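Local coordinates for oxaloacetate acetyl hydrolase (Cryphonectria parasitica, PDB 3LYE), which belongs to the phosphoenolpyruvate phosphomutase family of TIM-barrel enzymes and assembles from four chains, with calcium ions bound, at residues 40-43 with 48-51. Numbering follows the deposited sequence.
Sequences TAME and SLYM
Leu49 points its isobutyl group from the strand at the last turn of helix 35-43, where its two methyls divide the work between neighbouring residues, Ala41 and Met42. The contact is wholly apolar and small, burying 111 Å² in all. Ala41 and Leu49 project their CB atoms toward each other's segment, and their CA atoms stand 7.5 Å apart. The single methyl of the alanine meets one branch of the leucine: Ala41 CB lies 3.9 Å from Leu49 CD1 and, behind it, 4.2 Å from the branch carbon Leu49 CG. The other branch leans to the methionine, with Leu49 CD2 placed 4.2 Å from Met42 CG. Met42 thus touches with the middle of its chain rather than its end; its sulfur lies farther off, Met42 SD being 4.7 Å from Leu49 CD2. In Leu49, a chi1 of -87° turns CG away from the carbonyl carbon and roughly at right angles to the backbone N; chi2, at 39°, falls short of the +60° stagger, and together they set CD1 toward Ala41 and CD2 toward Met42. Beyond the two segments, Ala41 also rests on Pro30 of strand 27-32 and on Leu262 of the second subunit, Leu49 packs on Leu91 of strand 91-94, and Met42 reaches Leu84 and Asp85. Backbone hydrogen bonds tie Tyr50 to Pro30 and Val32 on one flanking strand and Leu49 to Pro90 and Ile92 toward the other. Helix 35-43, linking parallel strands 27-32 and 49-51, thereby packs over the second strand while Ala41 also reaches the first, as in the beta-alpha-beta crossovers from which a TIM barrel is built.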
loop_
_atom_site.group_PDB
_atom_site.type_symbol
_atom_site.label_atom_id
_atom_site.label_comp_id
_atom_site.label_asym_id
_atom_site.label_seq_id
_atom_site.Cartn_x
_atom_site.Cartn_y
_atom_site.Cartn_z
ATOM N N THR A 40 -16.584 -10.952 12.316
ATOM C CA THR A 40 -17.817 -11.139 13.087
ATOM C C THR A 40 -18.846 -11.910 12.243
ATOM O O THR A 40 -19.512 -12.831 12.712
ATOM C CB THR A 40 -18.389 -9.832 13.607
ATOM O OG1 THR A 40 -17.401 -9.160 14.391
ATOM C CG2 THR A 40 -19.561 -10.049 14.520
ATOM N N ALA A 41 -18.989 -11.534 10.983
ATOM C CA ALA A 41 -19.903 -12.241 10.088
ATOM C C ALA A 41 -19.483 -13.709 9.966
ATOM O O ALA A 41 -20.314 -14.603 9.895
ATOM C CB ALA A 41 -19.936 -11.577 8.746
ATOM N N MET A 42 -18.172 -13.953 9.941
ATOM C CA MET A 42 -17.628 -15.315 9.854
ATOM C C MET A 42 -17.948 -16.100 11.125
ATOM O O MET A 42 -18.380 -17.242 11.047
ATOM C CB MET A 42 -16.117 -15.291 9.620
ATOM C CG MET A 42 -15.743 -14.729 8.267
ATOM S SD MET A 42 -14.015 -14.183 8.098
ATOM C CE MET A 42 -13.147 -15.723 8.084
ATOM N N GLU A 43 -17.765 -15.472 12.279
ATOM C CA GLU A 43 -18.039 -16.091 13.568
ATOM C C GLU A 43 -19.494 -16.568 13.619
ATOM O O GLU A 43 -19.796 -17.644 14.148
ATOM C CB GLU A 43 -17.898 -15.029 14.695
ATOM C CG GLU A 43 -18.349 -15.448 16.092
ATOM C CD GLU A 43 -18.388 -14.317 17.134
ATOM O OE1 GLU A 43 -18.691 -14.632 18.316
ATOM O OE2 GLU A 43 -18.128 -13.148 16.828
ATOM N N SER A 48 -21.837 -16.254 2.855
ATOM C CA SER A 48 -21.230 -15.366 1.879
ATOM C C SER A 48 -21.195 -13.988 2.505
ATOM O O SER A 48 -22.047 -13.652 3.328
ATOM C CB SER A 48 -22.026 -15.316 0.572
ATOM O OG SER A 48 -21.299 -14.539 -0.389
ATOM N N LEU A 49 -20.202 -13.204 2.130
ATOM C CA LEU A 49 -20.035 -11.851 2.644
ATOM C C LEU A 49 -20.053 -10.874 1.484
ATOM O O LEU A 49 -19.767 -11.262 0.347
ATOM C CB LEU A 49 -18.678 -11.686 3.336
ATOM C CG LEU A 49 -18.577 -12.055 4.822
ATOM C CD1 LEU A 49 -19.308 -13.244 5.312
ATOM C CD2 LEU A 49 -17.127 -12.062 5.296
ATOM N N TYR A 50 -20.368 -9.612 1.770
ATOM C CA TYR A 50 -20.377 -8.572 0.760
ATOM C C TYR A 50 -19.474 -7.418 1.259
ATOM O O TYR A 50 -19.672 -6.886 2.370
ATOM C CB TYR A 50 -21.788 -8.011 0.525
ATOM C CG TYR A 50 -21.866 -6.739 -0.284
ATOM C CD1 TYR A 50 -22.553 -5.641 0.174
ATOM C CD2 TYR A 50 -21.275 -6.655 -1.526
ATOM C CE1 TYR A 50 -22.611 -4.512 -0.560
ATOM C CE2 TYR A 50 -21.302 -5.522 -2.239
ATOM C CZ TYR A 50 -22.014 -4.460 -1.778
ATOM O OH TYR A 50 -22.102 -3.343 -2.539
ATOM N N MET A 51 -18.465 -7.035 0.496
ATOM C CA MET A 51 -17.618 -5.920 0.873
ATOM C C MET A 51 -18.145 -4.668 0.208
ATOM O O MET A 51 -18.137 -4.519 -1.018
ATOM C CB MET A 51 -16.188 -6.091 0.425
ATOM C CG MET A 51 -15.269 -4.972 0.938
ATOM S SD MET A 51 -13.622 -5.003 0.221
ATOM C CE MET A 51 -13.877 -4.025 -1.263
#